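Local coordinates for protein transaminase (Bacillus megaterium, PDB 5G0A) that probably transfers amino groups between amines and keto compounds with pyridoxal-5'-phosphate as cofactor, acting as an S-selective omega-transaminase, at residues B[427-432]-B[458-463]; B[276-281]-B[385-390]. All coordinates share one frame; numbering follows the deposited sequence.

How the contacts relate
The centre of contact 1, a partly buried contact, is about 23 Å from the centre of the chain; that of contact 2, which is buried, is about 11 Å from it. The two contacts do not touch. Contact 1 sets a turn and the short strand 431-432 against helix 451-468, largely through side chains: a small apolar core and one tyrosine-carboxylate bond at its exposed border. Contact 2 joins the loop between strands 265-269 and 293-296 to the bend between strands 378-384 and 387-392, mostly through backbone carbonyls and one buried arginine. Their segments share no strand or helix, but helix 353-374 packs against side chains of both.

Contact 1 (B[427-432]-B[458-463])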
loop_
_atom_site.group_PDB
_atom_site.type_symbol
_atom_site.label_atom_id
_atom_site.label_comp_id
_atom_site.label_asym_id
_atom_site.label_seq_id
_atom_site.Cartn_x
_atom_site.Cartn_y
_atom_site.Cartn_z
ATOM N N LEU B 427 -1.616 44.651 8.911
ATOM C CA LEU B 427 -2.979 44.900 8.410
ATOM C C LEU B 427 -3.533 46.272 8.808
ATOM O O LEU B 427 -4.291 46.895 8.059
ATOM C CB LEU B 427 -3.940 43.793 8.868
ATOM C CG LEU B 427 -5.344 43.739 8.243
ATOM C CD1 LEU B 427 -5.293 43.588 6.724
ATOM C CD2 LEU B 427 -6.172 42.625 8.868
ATOM N N GLU B 428 -3.153 46.739 9.994
ATOM C CA GLU B 428 -3.501 48.090 10.440
ATOM C C GLU B 428 -3.023 49.151 9.448
ATOM O O GLU B 428 -3.621 50.226 9.349
ATOM C CB GLU B 428 -2.896 48.370 11.818
ATOM C CG GLU B 428 -3.286 47.372 12.896
ATOM C CD GLU B 428 -2.569 47.624 14.212
ATOM O OE1 GLU B 428 -1.938 48.693 14.352
ATOM O OE2 GLU B 428 -2.639 46.756 15.103
ATOM N N LYS B 429 -1.946 48.842 8.726
ATOM C CA LYS B 429 -1.404 49.718 7.687
ATOM C C LYS B 429 -1.963 49.423 6.286
ATOM O O LYS B 429 -1.458 49.944 5.285
ATOM C CB LYS B 429 0.131 49.647 7.688
ATOM C CG LYS B 429 0.789 50.142 8.977
ATOM C CD LYS B 429 0.692 51.656 9.138
ATOM C CE LYS B 429 1.637 52.388 8.191
ATOM N NZ LYS B 429 1.522 53.877 8.274
ATOM N N GLY B 430 -3.009 48.591 6.233
ATOM C CA GLY B 430 -3.633 48.165 4.974
ATOM C C GLY B 430 -2.757 47.277 4.098
ATOM O O GLY B 430 -2.913 47.277 2.877
ATOM N N VAL B 431 -1.827 46.545 4.717
ATOM C CA VAL B 431 -0.898 45.675 3.994
ATOM C C VAL B 431 -1.102 44.232 4.433
ATOM O O VAL B 431 -1.273 43.951 5.629
ATOM C CB VAL B 431 0.585 46.102 4.178
ATOM C CG1 VAL B 431 1.539 45.102 3.525
ATOM C CG2 VAL B 431 0.824 47.493 3.589
ATOM N N LEU B 432 -1.154 43.328 3.446
ATOM C CA LEU B 432 -1.189 41.881 3.697
ATOM C C LEU B 432 0.215 41.337 3.496
ATOM O O LEU B 432 0.730 41.334 2.384
ATOM C CB LEU B 432 -2.168 41.181 2.722
ATOM C CG LEU B 432 -3.631 41.644 2.820
ATOM C CD1 LEU B 432 -4.448 41.249 1.594
ATOM C CD2 LEU B 432 -4.273 41.079 4.082
ATOM N N MET B 458 7.173 47.359 2.947
ATOM C CA MET B 458 8.332 47.284 3.852
ATOM C C MET B 458 8.151 48.174 5.088
ATOM O O MET B 458 8.555 47.812 6.194
ATOM C CB MET B 458 9.617 47.621 3.108
ATOM C CG MET B 458 10.041 46.590 2.070
ATOM S SD MET B 458 10.453 44.972 2.743
ATOM C CE MET B 458 9.023 43.989 2.270
ATOM N N ASP B 459 7.524 49.326 4.889
ATOM C CA ASP B 459 7.076 50.168 6.000
ATOM C C ASP B 459 6.172 49.429 6.981
ATOM O O ASP B 459 6.375 49.504 8.196
ATOM C CB ASP B 459 6.366 51.418 5.474
ATOM C CG ASP B 459 7.284 52.616 5.388
ATOM O OD1 ASP B 459 7.695 53.122 6.456
ATOM O OD2 ASP B 459 7.582 53.065 4.260
ATOM N N ALA B 460 5.174 48.711 6.461
ATOM C CA ALA B 460 4.240 47.982 7.312
ATOM C C ALA B 460 4.948 46.888 8.090
ATOM O O ALA B 460 4.597 46.621 9.231
ATOM C CB ALA B 460 3.095 47.396 6.489
ATOM N N LEU B 461 5.939 46.264 7.454
ATOM C CA LEU B 461 6.765 45.245 8.087
ATOM C C LEU B 461 7.619 45.879 9.201
ATOM O O LEU B 461 7.763 45.300 10.273
ATOM C CB LEU B 461 7.654 44.562 7.040
ATOM C CG LEU B 461 8.607 43.454 7.498
ATOM C CD1 LEU B 461 7.877 42.438 8.365
ATOM C CD2 LEU B 461 9.261 42.788 6.295
ATOM N N ASP B 462 8.166 47.062 8.921
ATOM C CA ASP B 462 8.970 47.837 9.882
ATOM C C ASP B 462 8.137 48.018 11.158
ATOM O O ASP B 462 8.535 47.580 12.238
ATOM C CB ASP B 462 9.342 49.187 9.247
ATOM C CG ASP B 462 10.518 49.905 9.945
ATOM O OD1 ASP B 462 11.124 49.371 10.901
ATOM O OD2 ASP B 462 10.838 51.022 9.495
ATOM N N TYR B 463 6.958 48.617 11.003
ATOM C CA TYR B 463 5.953 48.732 12.066
ATOM C C TYR B 463 5.658 47.411 12.789
ATOM O O TYR B 463 5.546 47.382 14.019
ATOM C CB TYR B 463 4.656 49.320 11.485
ATOM C CG TYR B 463 3.512 49.405 12.465
ATOM C CD1 TYR B 463 3.455 50.435 13.406
ATOM C CD2 TYR B 463 2.480 48.463 12.453
ATOM C CE1 TYR B 463 2.411 50.515 14.313
ATOM C CE2 TYR B 463 1.431 48.541 13.354
ATOM C CZ TYR B 463 1.401 49.570 14.277
ATOM O OH TYR B 463 0.374 49.656 15.182
#
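Y463 reaches from segment 458-463 of helix 451-468 to E428, its phenol giving a hydrogen bond of 2.6 Å from OH to E428 OE1. OE1 lies at the ring edge, near its plane, while the carboxylate is turned 64° from the ring, and the hydroxyl approaches OE1 on its syn side, 27° out of the carboxylate plane. Y463 CG is anti to the backbone N, which carries the ring out from the helix axis; E428 answers with a chain extended beyond CG, and the two side chains cross at about a right angle. The other carboxylate oxygen of E428, OE2, forms a salt bridge with K425, so both oxygens have partners.

K429 lies between this polar border and the apolar part. With CG anti to the carbonyl carbon (chi1 -63°), K429 CG comes obliquely to 4.2 Å from Y463 CD2; the bends at chi2 and chi3 turn the rest of the chain. Its CB lies 3.9 Å from A460 CB. Deeper in, the A460 methyl points at the branch of V431, with A460 CB 3.6 Å from V431 CB and CG2 nearly as close. The small alanine lets the backbones come near, K429 CA to A460 CA being 5.9 Å. A type I turn from L427 to G430 leads from helix 418-427 into strand 431-432, and helix 451-468 packs against this helix-turn-strand connection within the class-III aminotransferase fold.

Contact 2 (B[276-281]-B[385-390]); sequences GRTGKW and GLLWIV
R277 and L386 join the two segments by backbone as well as side chain. Residues 276-279 form a type I turn, closed by the bond from G279 N to G276 O, and the turn sits against the bend that leads into strand 387-392. L386 N donates to R277 O over 2.8 Å, with a bent N-H...O angle of 138°. Beside it the chains come very close: G279 CA and G385 CA are only 4.1 Å apart. G385, at positive phi, lies where a CB would run into R277 O, T278 C and G279 N, so the absence of a side chain permits this approach.

The R277 side chain leaves with CG anti to the backbone N (chi1 175°), then bends at chi2 and chi3 to bring its guanidinium back to the other segment. NH1 donates to L386 O over 3.0 Å, nearly straight at 166°, with the oxygen in the guanidinium plane. The methylene part of the same chain packs across L387, R277 CD lying 3.9 Å from L387 CB. T278 CG2 makes a looser contact with L387 CD2. L387, whose side chain is about 9 Å from the bound pyridoxal-5'-phosphate, also packs on L272 of the cofactor pocket. On the strand side, W388 NE1 bonds G385 O from above the carbonyl plane, fastening the indole to the bend.

R277 NH1 also bonds A445 O, and NH2 bonds N57 OD1, while T278 OG1 pairs with H286. The buried guanidinium is thus held by neutral oxygens from three other parts of the chain, which fix its rotation; these carbonyl and amide oxygens probably stabilise its positive charge through their dipoles, with no carboxylate among these partners.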
loop_
_atom_site.group_PDB
_atom_site.type_symbol
_atom_site.label_atom_id
_atom_site.label_comp_id
_atom_site.label_asym_id
_atom_site.label_seq_id
_atom_site.Cartn_x
_atom_site.Cartn_y
_atom_site.Cartn_z
ATOM N N GLY B 276 8.798 33.675 -13.959
ATOM C CA GLY B 276 9.358 34.966 -13.550
ATOM C C GLY B 276 9.406 35.212 -12.060
ATOM O O GLY B 276 9.991 36.208 -11.609
ATOM N N ARG B 277 8.793 34.309 -11.279
ATOM C CA ARG B 277 8.666 34.465 -9.839
ATOM C C ARG B 277 10.012 34.744 -9.143
ATOM O O ARG B 277 10.062 35.477 -8.147
ATOM C CB ARG B 277 7.991 33.195 -9.235
ATOM C CG ARG B 277 7.874 33.124 -7.711
ATOM C CD ARG B 277 7.143 34.326 -7.095
ATOM N NE ARG B 277 5.802 34.469 -7.684
ATOM C CZ ARG B 277 4.981 35.491 -7.443
ATOM N NH1 ARG B 277 5.345 36.457 -6.591
ATOM N NH2 ARG B 277 3.791 35.540 -8.046
ATOM N N THR B 278 11.081 34.150 -9.674
ATOM C CA THR B 278 12.405 34.220 -9.035
ATOM C C THR B 278 13.366 35.106 -9.836
ATOM O O THR B 278 14.576 35.110 -9.573
ATOM C CB THR B 278 13.063 32.813 -8.876
ATOM O OG1 THR B 278 13.509 32.331 -10.150
ATOM C CG2 THR B 278 12.062 31.809 -8.243
ATOM N N GLY B 279 12.841 35.840 -10.814
ATOM C CA GLY B 279 13.694 36.751 -11.613
ATOM C C GLY B 279 14.379 36.115 -12.805
ATOM O O GLY B 279 15.224 36.745 -13.457
ATOM N N LYS B 280 14.048 34.845 -13.068
ATOM C CA LYS B 280 14.365 34.163 -14.320
ATOM C C LYS B 280 13.068 33.478 -14.750
ATOM O O LYS B 280 12.099 33.476 -13.973
ATOM C CB LYS B 280 15.490 33.135 -14.127
ATOM C CG LYS B 280 16.850 33.769 -13.817
ATOM C CD LYS B 280 17.976 32.748 -13.796
ATOM C CE LYS B 280 19.327 33.449 -13.594
ATOM N NZ LYS B 280 19.798 34.113 -14.853
ATOM N N TRP B 281 13.019 32.945 -15.965
ATOM C CA TRP B 281 11.781 32.275 -16.419
ATOM C C TRP B 281 11.389 31.165 -15.435
ATOM O O TRP B 281 10.231 31.083 -15.010
ATOM C CB TRP B 281 11.894 31.752 -17.830
ATOM C CG TRP B 281 11.614 32.852 -18.830
ATOM C CD1 TRP B 281 12.536 33.489 -19.618
ATOM C CD2 TRP B 281 10.342 33.452 -19.124
ATOM N NE1 TRP B 281 11.913 34.464 -20.390
ATOM C CE2 TRP B 281 10.567 34.443 -20.127
ATOM C CE3 TRP B 281 9.036 33.245 -18.659
ATOM C CZ2 TRP B 281 9.539 35.226 -20.650
ATOM C CZ3 TRP B 281 8.001 34.028 -19.193
ATOM C CH2 TRP B 281 8.260 35.002 -20.174
ATOM N N GLY B 385 13.920 37.771 -7.259
ATOM C CA GLY B 385 12.688 38.203 -7.946
ATOM C C GLY B 385 11.633 38.651 -6.960
ATOM O O GLY B 385 11.896 39.499 -6.104
ATOM N N LEU B 386 10.424 38.088 -7.079
ATOM C CA LEU B 386 9.362 38.357 -6.116
ATOM C C LEU B 386 9.044 37.134 -5.229
ATOM O O LEU B 386 7.878 36.762 -5.039
ATOM C CB LEU B 386 8.091 38.829 -6.849
ATOM C CG LEU B 386 7.998 40.311 -7.275
ATOM C CD1 LEU B 386 8.047 41.250 -6.078
ATOM C CD2 LEU B 386 9.064 40.670 -8.311
ATOM N N LEU B 387 10.085 36.520 -4.671
ATOM C CA LEU B 387 9.906 35.412 -3.741
ATOM C C LEU B 387 10.982 35.509 -2.654
ATOM O O LEU B 387 12.164 35.255 -2.914
ATOM C CB LEU B 387 10.001 34.068 -4.482
ATOM C CG LEU B 387 9.697 32.795 -3.655
ATOM C CD1 LEU B 387 8.262 32.779 -3.125
ATOM C CD2 LEU B 387 9.978 31.558 -4.486
ATOM N N TRP B 388 10.569 35.891 -1.454
ATOM C CA TRP B 388 11.523 36.162 -0.377
ATOM C C TRP B 388 11.160 35.397 0.886
ATOM O O TRP B 388 9.986 35.291 1.249
ATOM C CB TRP B 388 11.678 37.691 -0.145
ATOM C CG TRP B 388 12.342 38.331 -1.340
ATOM C CD1 TRP B 388 11.738 38.791 -2.470
ATOM C CD2 TRP B 388 13.747 38.520 -1.534
ATOM N NE1 TRP B 388 12.680 39.243 -3.361
ATOM C CE2 TRP B 388 13.921 39.096 -2.803
ATOM C CE3 TRP B 388 14.878 38.269 -0.746
ATOM C CZ2 TRP B 388 15.178 39.418 -3.310
ATOM C CZ3 TRP B 388 16.119 38.578 -1.253
ATOM C CH2 TRP B 388 16.263 39.149 -2.514
ATOM N N ILE B 389 12.173 34.815 1.524
ATOM C CA ILE B 389 11.999 34.262 2.850
ATOM C C ILE B 389 12.710 35.187 3.820
ATOM O O ILE B 389 13.771 35.711 3.496
ATOM C CB ILE B 389 12.605 32.846 3.014
ATOM C CG1 ILE B 389 14.071 32.822 2.576
ATOM C CG2 ILE B 389 11.783 31.797 2.277
ATOM C CD1 ILE B 389 14.960 32.006 3.493
ATOM N N VAL B 390 12.106 35.385 4.985
ATOM C CA VAL B 390 12.721 36.124 6.079
ATOM C C VAL B 390 12.595 35.256 7.325
ATOM O O VAL B 390 11.479 34.959 7.794
ATOM C CB VAL B 390 12.047 37.495 6.338
ATOM C CG1 VAL B 390 12.766 38.241 7.466
ATOM C CG2 VAL B 390 12.011 38.354 5.076
#